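Local coordinates for transcriptional regulator, Crp/Fnr family (Eubacterium rectale ATCC 33656, PDB 3DV8), which probably regulates transcription as a Crp/Fnr-type factor, pairing a cyclic nucleotide-binding domain with a helix-turn-helix domain that would read DNA, at residues 191-195 and 196-200; 213-216 and 217-220; 200-203 and 204-207; 146-149 and 150-153; 156-159 and 160-164. One frame throughout, in Å; residues are numbered along the deposited sequence.

All five contacts are local, and together they follow the helix-turn-helix part of the chain. Contacts 4 and 5 sit at the start and end of helix 148-163, centres about 16 Å apart. Contact 1, where helix 183-195 ends, shares Lys-200 with the hairpin of contact 3; their centres are about 11 Å apart. Phe-193 of contact 1 joins the set, touching Leu-214 and Leu-217 of contact 2, Asp-149 and Val-152 of contact 4 and Leu-156 of contact 5. Contacts 2 and 4 lie closest, centres about 9 Å apart, and are tied by Lys-146 NZ to Gln-218 O at 2.7 Å. Contacts 2 and 3 do not touch.

Contact 1 (191-195 and 196-200); sequences RYFQV and EGLVK
With CG of Phe-193 anti to its carbonyl carbon (chi1 -81°) and CG of Leu-198 placed likewise, the two side chains cross obliquely and form a CH-pi contact. Leu-198 CD1 lies over one face of the Phe-193 ring, 4.0 Å from its centroid and offset toward the CG side of the rim. Val-199 takes the root of the same side chain, its CG2 methyl lying 3.6 Å from Phe-193 CB. A second CH-pi contact forms on the neighbouring ring: Glu-196 bends at chi2 (-66°), and its CG settles over a face of Tyr-192, 3.7 Å from CE1. Carboxylate and ring planes are 26° apart. That carboxylate has a long, weak ion pair with Arg-213. Gln-194 stays extended, and its OE1 accepts a hydrogen bond from Leu-201 N on the strand that follows.

The backbone shows how the helix stops. Glu-196 N still makes a helical bond to Tyr-192 O (2.9 Å), but Leu-198 N reaches five residues back to Phe-193 O (2.8 Å). Gly-197 N donates to Gln-194 O (3.1 Å) from above the carbonyl plane. Gly-197, with positive phi, is the first residue outside helical geometry. This is a Schellman motif, here ending helix 183-195, which by family resemblance is probably the recognition helix of a winged helix-turn-helix fold, and turning the chain into its hairpin.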
loop_
_atom_site.group_PDB
_atom_site.type_symbol
_atom_site.label_atom_id
_atom_site.label_comp_id
_atom_site.label_asym_id
_atom_site.label_seq_id
_atom_site.Cartn_x
_atom_site.Cartn_y
_atom_site.Cartn_z
ATOM N N ARG A 191 -25.571 10.144 -13.906
ATOM C CA ARG A 191 -26.857 10.174 -14.641
ATOM C C ARG A 191 -27.714 8.921 -14.394
ATOM O O ARG A 191 -28.943 9.013 -14.367
ATOM C CB ARG A 191 -26.630 10.435 -16.125
ATOM C CG ARG A 191 -26.176 11.865 -16.372
ATOM C CD ARG A 191 -25.732 12.057 -17.795
ATOM N NE ARG A 191 -25.490 13.463 -18.113
ATOM C CZ ARG A 191 -25.025 13.911 -19.283
ATOM N NH1 ARG A 191 -24.734 13.075 -20.293
ATOM N NH2 ARG A 191 -24.842 15.225 -19.449
ATOM N N TYR A 192 -27.057 7.770 -14.220
ATOM C CA TYR A 192 -27.727 6.520 -13.800
ATOM C C TYR A 192 -28.291 6.685 -12.371
ATOM O O TYR A 192 -29.407 6.244 -12.089
ATOM C CB TYR A 192 -26.769 5.314 -13.904
ATOM C CG TYR A 192 -27.214 4.080 -13.151
ATOM C CD1 TYR A 192 -28.337 3.345 -13.560
ATOM C CD2 TYR A 192 -26.512 3.638 -12.021
ATOM C CE1 TYR A 192 -28.755 2.193 -12.841
ATOM C CE2 TYR A 192 -26.916 2.497 -11.303
ATOM C CZ TYR A 192 -28.033 1.786 -11.717
ATOM O OH TYR A 192 -28.408 0.683 -11.003
ATOM N N PHE A 193 -27.500 7.311 -11.493
ATOM C CA PHE A 193 -27.902 7.639 -10.109
ATOM C C PHE A 193 -29.094 8.609 -10.096
ATOM O O PHE A 193 -30.014 8.439 -9.286
ATOM C CB PHE A 193 -26.717 8.241 -9.317
ATOM C CG PHE A 193 -25.726 7.222 -8.766
ATOM C CD1 PHE A 193 -25.479 5.985 -9.395
ATOM C CD2 PHE A 193 -24.956 7.560 -7.640
ATOM C CE1 PHE A 193 -24.539 5.086 -8.866
ATOM C CE2 PHE A 193 -24.010 6.667 -7.107
ATOM C CZ PHE A 193 -23.805 5.434 -7.721
ATOM N N GLN A 194 -29.069 9.606 -10.994
ATOM C CA GLN A 194 -30.178 10.578 -11.123
ATOM C C GLN A 194 -31.458 9.910 -11.633
ATOM O O GLN A 194 -32.545 10.200 -11.119
ATOM C CB GLN A 194 -29.820 11.779 -12.014
ATOM C CG GLN A 194 -30.862 12.932 -11.949
ATOM C CD GLN A 194 -30.498 14.162 -12.758
ATOM O OE1 GLN A 194 -30.763 15.280 -12.338
ATOM N NE2 GLN A 194 -29.897 13.964 -13.920
ATOM N N VAL A 195 -31.324 9.040 -12.638
ATOM C CA VAL A 195 -32.446 8.238 -13.149
ATOM C C VAL A 195 -33.017 7.332 -12.029
ATOM O O VAL A 195 -34.233 7.195 -11.914
ATOM C CB VAL A 195 -32.038 7.445 -14.426
ATOM C CG1 VAL A 195 -33.051 6.364 -14.778
ATOM C CG2 VAL A 195 -31.853 8.419 -15.583
ATOM N N GLU A 196 -32.144 6.774 -11.186
ATOM C CA GLU A 196 -32.558 5.967 -10.015
ATOM C C GLU A 196 -32.978 6.790 -8.767
ATOM O O GLU A 196 -33.251 6.202 -7.723
ATOM C CB GLU A 196 -31.445 4.961 -9.646
ATOM C CG GLU A 196 -31.189 3.896 -10.720
ATOM C CD GLU A 196 -32.370 2.954 -10.916
ATOM O OE1 GLU A 196 -32.819 2.346 -9.920
ATOM O OE2 GLU A 196 -32.846 2.819 -12.067
ATOM N N GLY A 197 -33.031 8.122 -8.855
ATOM C CA GLY A 197 -33.421 8.970 -7.723
ATOM C C GLY A 197 -32.453 9.092 -6.546
ATOM O O GLY A 197 -32.841 9.583 -5.486
ATOM N N LEU A 198 -31.203 8.670 -6.720
ATOM C CA LEU A 198 -30.202 8.751 -5.647
ATOM C C LEU A 198 -29.632 10.163 -5.483
ATOM O O LEU A 198 -29.325 10.587 -4.358
ATOM C CB LEU A 198 -29.058 7.769 -5.905
ATOM C CG LEU A 198 -29.447 6.287 -6.040
ATOM C CD1 LEU A 198 -28.197 5.459 -6.328
ATOM C CD2 LEU A 198 -30.170 5.759 -4.803
ATOM N N VAL A 199 -29.462 10.864 -6.609
ATOM C CA VAL A 199 -28.917 12.229 -6.647
ATOM C C VAL A 199 -29.675 13.108 -7.634
ATOM O O VAL A 199 -30.427 12.597 -8.463
ATOM C CB VAL A 199 -27.420 12.237 -7.082
ATOM C CG1 VAL A 199 -26.583 11.401 -6.143
ATOM C CG2 VAL A 199 -27.254 11.723 -8.517
ATOM N N LYS A 200 -29.486 14.423 -7.505
ATOM C CA LYS A 200 -30.000 15.422 -8.448
ATOM C C LYS A 200 -28.770 16.136 -9.030
ATOM O O LYS A 200 -27.864 16.528 -8.284
ATOM C CB LYS A 200 -30.919 16.422 -7.760
ATOM C CG LYS A 200 -31.566 17.418 -8.716
ATOM C CD LYS A 200 -32.507 18.391 -8.032
ATOM C CE LYS A 200 -31.792 19.318 -7.054
ATOM N NZ LYS A 200 -32.680 20.385 -6.523
#

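Contact 2 (213-216 and 217-220); sequences RLET and LQRS
Arg-213 O receives two donors from the next turn, Leu-217 N at 3.3 Å and Thr-216 OG1 at 2.8 Å, both on the same face of its carbonyl plane. Leu-214 O follows with an almost straight bond from Gln-218 N (3.1 Å, N-H...O angle 176°). The Leu-214 side chain is turned from this backbone to pack on Phe-193 and Leu-198, and Leu-217 meets the same two residues, which defines the inner side of the helix.

These residues make up most of helix 211-219, through to its C-terminal end. It follows the hairpin of the Crp-like helix-turn-helix domain and lies against helices 148-163 and 183-195.

Glu-215 carries the charged contact, while also touching Leu-157 of helix 148-163. Its CG is anti to the backbone N (chi1 -172°) and the chain runs out extended, side by side with Arg-219 and pointing the same way. OE2 comes to the guanidinium edge, in its plane, and forms a salt bridge with NH2 at 3.5 Å, although carboxylate and guanidinium planes are turned 64° apart. Gln-218 OE1 rests 3.6 Å from Glu-215 CG and as near OE2, without a hydrogen bond; the amide's polar partner is Ser-154 OG, through NE2. Were Glu-215 replaced by an alanine, the Arg-219 guanidinium would probably lose its charged mate and turn more freely, and Gln-218 its methylene contact.

Thr-216 O takes two bonds from the terminal residue: Ser-220 OG at 2.6 Å and, from above the carbonyl plane, Ser-220 N at 3.1 Å.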
loop_
_atom_site.group_PDB
_atom_site.type_symbol
_atom_site.label_atom_id
_atom_site.label_comp_id
_atom_site.label_asym_id
_atom_site.label_seq_id
_atom_site.Cartn_x
_atom_site.Cartn_y
_atom_site.Cartn_z
ATOM N N ARG A 213 -30.290 5.024 0.672
ATOM C CA ARG A 213 -30.081 4.130 -0.500
ATOM C C ARG A 213 -28.654 4.114 -1.048
ATOM O O ARG A 213 -28.210 3.070 -1.527
ATOM C CB ARG A 213 -31.036 4.441 -1.647
ATOM C CG ARG A 213 -32.444 3.964 -1.424
ATOM C CD ARG A 213 -33.328 4.429 -2.559
ATOM N NE ARG A 213 -32.959 3.861 -3.855
ATOM C CZ ARG A 213 -33.498 4.211 -5.026
ATOM N NH1 ARG A 213 -34.447 5.147 -5.104
ATOM N NH2 ARG A 213 -33.074 3.616 -6.140
ATOM N N LEU A 214 -27.964 5.260 -1.034
ATOM C CA LEU A 214 -26.542 5.304 -1.441
ATOM C C LEU A 214 -25.697 4.445 -0.505
ATOM O O LEU A 214 -24.769 3.775 -0.960
ATOM C CB LEU A 214 -25.966 6.733 -1.474
ATOM C CG LEU A 214 -26.327 7.640 -2.645
ATOM C CD1 LEU A 214 -25.756 9.007 -2.388
ATOM C CD2 LEU A 214 -25.808 7.091 -3.972
ATOM N N GLU A 215 -26.018 4.476 0.790
ATOM C CA GLU A 215 -25.315 3.654 1.773
ATOM C C GLU A 215 -25.531 2.155 1.536
ATOM O O GLU A 215 -24.606 1.385 1.752
ATOM C CB GLU A 215 -25.647 4.048 3.215
ATOM C CG GLU A 215 -24.750 3.321 4.221
ATOM C CD GLU A 215 -24.569 4.069 5.513
ATOM O OE1 GLU A 215 -25.592 4.463 6.114
ATOM O OE2 GLU A 215 -23.398 4.245 5.929
ATOM N N THR A 216 -26.717 1.749 1.068
ATOM C CA THR A 216 -26.954 0.333 0.736
ATOM C C THR A 216 -26.174 -0.117 -0.536
ATOM O O THR A 216 -25.867 -1.303 -0.649
ATOM C CB THR A 216 -28.459 -0.054 0.734
ATOM O OG1 THR A 216 -29.167 0.735 -0.218
ATOM C CG2 THR A 216 -29.060 0.161 2.119
ATOM N N LEU A 217 -25.845 0.806 -1.460
ATOM C CA LEU A 217 -24.931 0.489 -2.605
ATOM C C LEU A 217 -23.528 0.238 -2.075
ATOM O O LEU A 217 -22.964 -0.810 -2.331
ATOM C CB LEU A 217 -24.841 1.594 -3.671
ATOM C CG LEU A 217 -25.633 1.461 -4.956
ATOM C CD1 LEU A 217 -25.410 2.717 -5.796
ATOM C CD2 LEU A 217 -25.183 0.217 -5.710
ATOM N N GLN A 218 -22.986 1.225 -1.349
ATOM C CA GLN A 218 -21.661 1.155 -0.693
ATOM C C GLN A 218 -21.435 -0.199 0.011
ATOM O O GLN A 218 -20.396 -0.842 -0.162
ATOM C CB GLN A 218 -21.549 2.294 0.339
ATOM C CG GLN A 218 -20.265 2.362 1.190
ATOM C CD GLN A 218 -20.372 3.385 2.316
ATOM O OE1 GLN A 218 -21.338 3.381 3.090
ATOM N NE2 GLN A 218 -19.365 4.252 2.431
ATOM N N ARG A 219 -22.442 -0.608 0.781
ATOM C CA ARG A 219 -22.417 -1.841 1.562
ATOM C C ARG A 219 -22.598 -3.106 0.716
ATOM O O ARG A 219 -22.063 -4.138 1.101
ATOM C CB ARG A 219 -23.494 -1.803 2.649
ATOM C CG ARG A 219 -23.369 -0.649 3.638
ATOM C CD ARG A 219 -22.431 -0.900 4.767
ATOM N NE ARG A 219 -22.270 0.322 5.561
ATOM C CZ ARG A 219 -21.626 0.412 6.727
ATOM N NH1 ARG A 219 -21.077 -0.664 7.310
ATOM N NH2 ARG A 219 -21.543 1.602 7.335
ATOM N N SER A 220 -23.336 -3.038 -0.405
ATOM C CA SER A 220 -23.570 -4.204 -1.303
ATOM C C SER A 220 -22.302 -4.942 -1.774
ATOM O O SER A 220 -21.174 -4.429 -1.782
ATOM C CB SER A 220 -24.392 -3.814 -2.545
ATOM O OG SER A 220 -25.700 -3.432 -2.209
ATOM O OXT SER A 220 -22.406 -6.112 -2.153
#

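Contact 3 (200-203 and 204-207); sequences KLSR and GKIT
Lys-200 and Thr-207 exchange both backbone hydrogen bonds, Lys-200 N to Thr-207 O at 2.7 Å and Thr-207 N to Lys-200 O at 2.9 Å. Ser-202 and Lys-205 form the next hydrogen-bonded pair: Ser-202 N reaches Lys-205 O at 3.1 Å, and Lys-205 N returns to Ser-202 O at 3.0 Å. That return bond closes a type II turn from Ser-202 to Lys-205 with Gly-204 at its third position, where phi is 66°. The strand axes run at 162°, which confirms an antiparallel hairpin.

Apolar contact belongs to the non-hydrogen-bonded pair between them. Leu-201 and Ile-206 lie side by side on one face, Leu-201 CD2 being 3.9 Å from Ile-206 CG2.

On the other face, the bend of Lys-200 at chi3 (65°) brings its CE alongside Thr-207 OG1, at 4.0 Å, and Ser-202 OG lies beside the Lys-205 aliphatic chain. Lys-205 NZ leads away to a salt bridge with Glu-167.

By family, this hairpin is probably the wing of a winged helix-turn-helix domain. Leu-201 and Ile-206 pack on Leu-190 of helix 183-195, and strand 205-208 lies between strands 199-202 and 167-168.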
loop_
_atom_site.group_PDB
_atom_site.type_symbol
_atom_site.label_atom_id
_atom_site.label_comp_id
_atom_site.label_asym_id
_atom_site.label_seq_id
_atom_site.Cartn_x
_atom_site.Cartn_y
_atom_site.Cartn_z
ATOM N N LYS A 200 -29.486 14.423 -7.505
ATOM C CA LYS A 200 -30.000 15.422 -8.448
ATOM C C LYS A 200 -28.770 16.136 -9.030
ATOM O O LYS A 200 -27.864 16.528 -8.284
ATOM C CB LYS A 200 -30.919 16.422 -7.760
ATOM C CG LYS A 200 -31.566 17.418 -8.716
ATOM C CD LYS A 200 -32.507 18.391 -8.032
ATOM C CE LYS A 200 -31.792 19.318 -7.054
ATOM N NZ LYS A 200 -32.680 20.385 -6.523
ATOM N N LEU A 201 -28.745 16.289 -10.355
ATOM C CA LEU A 201 -27.644 16.948 -11.064
ATOM C C LEU A 201 -28.133 18.280 -11.601
ATOM O O LEU A 201 -29.195 18.342 -12.208
ATOM C CB LEU A 201 -27.131 16.070 -12.207
ATOM C CG LEU A 201 -26.622 14.680 -11.812
ATOM C CD1 LEU A 201 -26.319 13.866 -13.054
ATOM C CD2 LEU A 201 -25.403 14.785 -10.897
ATOM N N SER A 202 -27.373 19.341 -11.334
ATOM C CA SER A 202 -27.683 20.692 -11.819
ATOM C C SER A 202 -26.382 21.484 -11.990
ATOM O O SER A 202 -25.308 20.965 -11.663
ATOM C CB SER A 202 -28.685 21.394 -10.894
ATOM O OG SER A 202 -28.151 21.673 -9.614
ATOM N N ARG A 203 -26.482 22.713 -12.511
ATOM C CA ARG A 203 -25.303 23.571 -12.787
ATOM C C ARG A 203 -24.276 23.692 -11.628
ATOM O O ARG A 203 -24.485 24.423 -10.648
ATOM C CB ARG A 203 -25.727 24.944 -13.388
ATOM C CG ARG A 203 -24.691 26.127 -13.332
ATOM C CD ARG A 203 -24.601 26.962 -14.625
ATOM N NE ARG A 203 -25.860 27.148 -15.356
ATOM C CZ ARG A 203 -26.652 28.228 -15.358
ATOM N NH1 ARG A 203 -26.368 29.334 -14.650
ATOM N NH2 ARG A 203 -27.771 28.205 -16.104
ATOM N N GLY A 204 -23.180 22.940 -11.790
ATOM C CA GLY A 204 -22.045 22.895 -10.859
ATOM C C GLY A 204 -22.361 22.313 -9.500
ATOM O O GLY A 204 -21.778 22.738 -8.496
ATOM N N LYS A 205 -23.258 21.328 -9.469
ATOM C CA LYS A 205 -23.745 20.781 -8.206
ATOM C C LYS A 205 -24.369 19.386 -8.333
ATOM O O LYS A 205 -25.124 19.115 -9.274
ATOM C CB LYS A 205 -24.794 21.751 -7.624
ATOM C CG LYS A 205 -25.395 21.372 -6.265
ATOM C CD LYS A 205 -26.664 22.179 -5.961
ATOM C CE LYS A 205 -26.373 23.615 -5.658
ATOM N NZ LYS A 205 -27.604 24.308 -5.192
ATOM N N ILE A 206 -24.034 18.535 -7.360
ATOM C CA ILE A 206 -24.608 17.202 -7.184
ATOM C C ILE A 206 -25.298 17.259 -5.810
ATOM O O ILE A 206 -24.646 17.563 -4.809
ATOM C CB ILE A 206 -23.545 16.070 -7.175
ATOM C CG1 ILE A 206 -22.569 16.197 -8.350
ATOM C CG2 ILE A 206 -24.231 14.692 -7.200
ATOM C CD1 ILE A 206 -21.478 15.126 -8.337
ATOM N N THR A 207 -26.606 17.030 -5.773
ATOM C CA THR A 207 -27.369 17.040 -4.527
ATOM C C THR A 207 -27.748 15.603 -4.224
ATOM O O THR A 207 -28.399 14.963 -5.041
ATOM C CB THR A 207 -28.637 17.894 -4.634
ATOM O OG1 THR A 207 -28.290 19.186 -5.142
ATOM C CG2 THR A 207 -29.324 18.017 -3.269
#

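Contact 4 (146-149 and 150-153); sequences KSLD and KRVA
Leu-148 meets Val-152 on the closely packed side, at 4.2 Å between Leu-148 CG and Val-152 CG2, an ordinary apolar contact, and Val-152 N donates to Leu-148 O at 2.9 Å. The tightness shows in the neighbours: Leu-148 continues onto Val-185 and Met-189 of helix 183-195, the buried Val-152 onto Phe-193. Arg-151 is buried beside them. Its chain bends at chi3 (61°), which carries the guanidinium past Leu-148 CD1; NE then bonds Gln-142 OE1 and NH2 bonds Leu-179 O. These neutral oxygens are likely to offset part of the cost of burying the guanidinium.

These bonds belong to the first turn of helix 148-163, most of which lies in the Crp-like helix-turn-helix family region, following the long helix 119-145. Ser-147 stands at the N-cap position, yet its side chain makes no capping bond. Its main-chain oxygen accepts from Arg-151 N at 3.1 Å.

The looser, hydrated side is polar. Ser-147 OG donates to Asp-149 OD1 at 2.7 Å and accepts from Lys-150 NZ at 3.1 Å. Lys-150 gets there by bending at chi3 and chi4, and a water completes the ring: it takes a bond from Lys-150 NZ (2.9 Å) and gives one to Asp-149 OD2 (2.8 Å). Direct approach of charges stays at 4.5 Å between Lys-150 NZ and Asp-149 OD1, too long for a salt bridge. A leucine at Lys-150 would probably leave Ser-147 OG without its donor and the water without its ammonium partner. Lys-146, nearby, sends its own NZ to Gln-218 O.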
loop_
_atom_site.group_PDB
_atom_site.type_symbol
_atom_site.label_atom_id
_atom_site.label_comp_id
_atom_site.label_asym_id
_atom_site.label_seq_id
_atom_site.Cartn_x
_atom_site.Cartn_y
_atom_site.Cartn_z
ATOM N N LYS A 146 -14.882 -3.951 -4.911
ATOM C CA LYS A 146 -16.091 -3.131 -5.117
ATOM C C LYS A 146 -16.170 -2.457 -6.496
ATOM O O LYS A 146 -15.238 -1.785 -6.920
ATOM C CB LYS A 146 -16.260 -2.145 -3.952
ATOM C CG LYS A 146 -16.649 -2.892 -2.642
ATOM C CD LYS A 146 -16.907 -1.976 -1.444
ATOM C CE LYS A 146 -17.594 -2.727 -0.285
ATOM N NZ LYS A 146 -19.009 -3.156 -0.606
ATOM N N SER A 147 -17.293 -2.672 -7.193
ATOM C CA SER A 147 -17.577 -2.065 -8.511
ATOM C C SER A 147 -17.729 -0.535 -8.429
ATOM O O SER A 147 -17.985 0.014 -7.355
ATOM C CB SER A 147 -18.825 -2.697 -9.133
ATOM O OG SER A 147 -19.893 -2.693 -8.210
ATOM N N LEU A 148 -17.599 0.127 -9.585
ATOM C CA LEU A 148 -17.555 1.602 -9.677
ATOM C C LEU A 148 -18.786 2.306 -9.104
ATOM O O LEU A 148 -18.633 3.331 -8.441
ATOM C CB LEU A 148 -17.253 2.072 -11.110
ATOM C CG LEU A 148 -16.909 3.554 -11.338
ATOM C CD1 LEU A 148 -15.692 4.028 -10.545
ATOM C CD2 LEU A 148 -16.685 3.796 -12.823
ATOM N N ASP A 149 -19.979 1.756 -9.342
ATOM C CA ASP A 149 -21.225 2.296 -8.759
ATOM C C ASP A 149 -21.143 2.358 -7.219
ATOM O O ASP A 149 -21.535 3.363 -6.617
ATOM C CB ASP A 149 -22.496 1.526 -9.221
ATOM C CG ASP A 149 -22.488 0.033 -8.852
ATOM O OD1 ASP A 149 -21.404 -0.585 -8.802
ATOM O OD2 ASP A 149 -23.584 -0.528 -8.639
ATOM N N LYS A 150 -20.589 1.312 -6.601
ATOM C CA LYS A 150 -20.441 1.259 -5.143
ATOM C C LYS A 150 -19.411 2.255 -4.622
ATOM O O LYS A 150 -19.620 2.879 -3.579
ATOM C CB LYS A 150 -20.117 -0.161 -4.674
ATOM C CG LYS A 150 -21.240 -1.132 -4.972
ATOM C CD LYS A 150 -21.114 -2.444 -4.227
ATOM C CE LYS A 150 -20.553 -3.567 -5.049
ATOM N NZ LYS A 150 -21.559 -4.131 -6.024
ATOM N N ARG A 151 -18.330 2.432 -5.378
ATOM C CA ARG A 151 -17.250 3.359 -5.018
ATOM C C ARG A 151 -17.669 4.822 -5.169
ATOM O O ARG A 151 -17.266 5.651 -4.355
ATOM C CB ARG A 151 -15.981 3.041 -5.817
ATOM C CG ARG A 151 -15.462 1.636 -5.497
ATOM C CD ARG A 151 -14.245 1.227 -6.272
ATOM N NE ARG A 151 -13.121 2.117 -5.997
ATOM C CZ ARG A 151 -12.399 2.808 -6.888
ATOM N NH1 ARG A 151 -12.555 2.681 -8.208
ATOM N NH2 ARG A 151 -11.426 3.596 -6.422
ATOM N N VAL A 152 -18.461 5.128 -6.204
ATOM C CA VAL A 152 -19.033 6.467 -6.398
ATOM C C VAL A 152 -19.998 6.743 -5.230
ATOM O O VAL A 152 -19.904 7.794 -4.597
ATOM C CB VAL A 152 -19.737 6.643 -7.787
ATOM C CG1 VAL A 152 -20.442 8.008 -7.892
ATOM C CG2 VAL A 152 -18.726 6.489 -8.920
ATOM N N ALA A 153 -20.890 5.787 -4.945
ATOM C CA ALA A 153 -21.810 5.848 -3.794
ATOM C C ALA A 153 -21.053 6.103 -2.479
ATOM O O ALA A 153 -21.446 6.954 -1.671
ATOM C CB ALA A 153 -22.596 4.563 -3.685
HETATM O O HOH W 1 -23.726 -3.199 -7.709
#

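Contact 5 (156-159 and 160-164); sequences LLEE and TSIEG
The last two turns of helix 148-163, in the Crp-like helix-turn-helix domain, carry hydroxyl side chains folded back onto the helix backbone. Thr-160 has OG1 between its backbone N and carbonyl carbon (chi1 52°), a position that brings it within 2.8 Å of Leu-156 O and 3.2 Å of Leu-157 O. Thr-160 N donates to Leu-156 O. Ser-161 OG donates to Leu-157 O at 3.0 Å, nearly along the C=O axis; Ser-161 N also donates to that oxygen, so it takes two bonds. The main-chain bonds run on with Ile-162 N to Glu-158 O and Glu-163 N to Glu-159 O.

On another side, Ile-162 CD1 comes close to two carboxylates, 3.8 Å from both Glu-158 OE2 and Glu-159 OE1. Glu-159 and Glu-163 lie side by side and point the same way, their carboxylate planes 76° apart, with Glu-159 OE1 3.9 Å from Glu-163 OE2. A bridging water donates to Glu-159 OE2 (2.6 Å) and to Glu-163 OE2 (3.1 Å), and would ease the like-charge approach. Lys-99, in a salt bridge with Glu-163 OE2, is likely to offset it further; Arg-71 offers Glu-158 and Glu-159 only long, weak ion pairs.

Leu-157 packs against Leu-214 and Gln-218 of helix 211-219, and Leu-156 and Thr-160 face Leu-168 and Ile-208 of the small sheet. Ile-162, with Phe-73 and Gln-54, brings this helix end against the cyclic nucleotide-binding domain.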
loop_
_atom_site.group_PDB
_atom_site.type_symbol
_atom_site.label_atom_id
_atom_site.label_comp_id
_atom_site.label_asym_id
_atom_site.label_seq_id
_atom_site.Cartn_x
_atom_site.Cartn_y
_atom_site.Cartn_z
ATOM N N LEU A 156 -19.545 9.809 -2.527
ATOM C CA LEU A 156 -20.605 10.809 -2.294
ATOM C C LEU A 156 -20.991 10.904 -0.811
ATOM O O LEU A 156 -21.202 12.004 -0.309
ATOM C CB LEU A 156 -21.836 10.552 -3.173
ATOM C CG LEU A 156 -21.668 10.682 -4.696
ATOM C CD1 LEU A 156 -22.988 10.320 -5.400
ATOM C CD2 LEU A 156 -21.171 12.069 -5.130
ATOM N N LEU A 157 -21.037 9.757 -0.121
ATOM C CA LEU A 157 -21.289 9.704 1.334
ATOM C C LEU A 157 -20.112 10.288 2.156
ATOM O O LEU A 157 -20.336 10.906 3.203
ATOM C CB LEU A 157 -21.618 8.269 1.782
ATOM C CG LEU A 157 -22.949 7.710 1.253
ATOM C CD1 LEU A 157 -23.006 6.210 1.368
ATOM C CD2 LEU A 157 -24.144 8.358 1.955
ATOM N N GLU A 158 -18.875 10.106 1.688
ATOM C CA GLU A 158 -17.714 10.682 2.371
ATOM C C GLU A 158 -17.711 12.197 2.241
ATOM O O GLU A 158 -17.591 12.882 3.262
ATOM C CB GLU A 158 -16.381 10.142 1.840
ATOM C CG GLU A 158 -15.147 10.563 2.695
ATOM C CD GLU A 158 -13.801 10.219 2.057
ATOM O OE1 GLU A 158 -13.742 9.451 1.075
ATOM O OE2 GLU A 158 -12.783 10.728 2.560
ATOM N N GLU A 159 -17.808 12.711 1.008
ATOM C CA GLU A 159 -17.797 14.175 0.774
ATOM C C GLU A 159 -18.899 14.927 1.508
ATOM O O GLU A 159 -18.638 16.003 2.054
ATOM C CB GLU A 159 -17.830 14.566 -0.713
ATOM C CG GLU A 159 -16.491 14.635 -1.419
ATOM C CD GLU A 159 -15.633 15.844 -1.059
ATOM O OE1 GLU A 159 -15.173 15.959 0.091
ATOM O OE2 GLU A 159 -15.345 16.660 -1.954
ATOM N N THR A 160 -20.109 14.364 1.515
ATOM C CA THR A 160 -21.224 14.964 2.245
ATOM C C THR A 160 -20.948 15.013 3.762
ATOM O O THR A 160 -21.331 15.991 4.412
ATOM C CB THR A 160 -22.593 14.304 1.908
ATOM O OG1 THR A 160 -22.500 12.888 2.055
ATOM C CG2 THR A 160 -23.005 14.623 0.476
ATOM N N SER A 161 -20.265 14.001 4.309
ATOM C CA SER A 161 -19.877 13.998 5.743
ATOM C C SER A 161 -18.825 15.058 6.054
ATOM O O SER A 161 -18.944 15.765 7.056
ATOM C CB SER A 161 -19.359 12.631 6.200
ATOM O OG SER A 161 -20.397 11.679 6.131
ATOM N N ILE A 162 -17.815 15.155 5.183
ATOM C CA ILE A 162 -16.722 16.137 5.312
ATOM C C ILE A 162 -17.242 17.574 5.224
ATOM O O ILE A 162 -16.900 18.416 6.068
ATOM C CB ILE A 162 -15.637 15.930 4.221
ATOM C CG1 ILE A 162 -14.902 14.608 4.443
ATOM C CG2 ILE A 162 -14.615 17.058 4.236
ATOM C CD1 ILE A 162 -13.989 14.243 3.300
ATOM N N GLU A 163 -18.050 17.838 4.192
ATOM C CA GLU A 163 -18.643 19.158 3.966
ATOM C C GLU A 163 -19.815 19.476 4.907
ATOM O O GLU A 163 -20.177 20.652 5.047
ATOM C CB GLU A 163 -19.105 19.317 2.503
ATOM C CG GLU A 163 -18.032 19.165 1.422
ATOM C CD GLU A 163 -16.837 20.096 1.562
ATOM O OE1 GLU A 163 -16.940 21.171 2.170
ATOM O OE2 GLU A 163 -15.770 19.744 1.034
ATOM N N GLY A 164 -20.402 18.455 5.540
ATOM C CA GLY A 164 -21.553 18.640 6.425
ATOM C C GLY A 164 -22.766 19.154 5.669
ATOM O O GLY A 164 -23.496 20.003 6.167
HETATM O O HOH W 2 -16.621 18.977 -1.806
#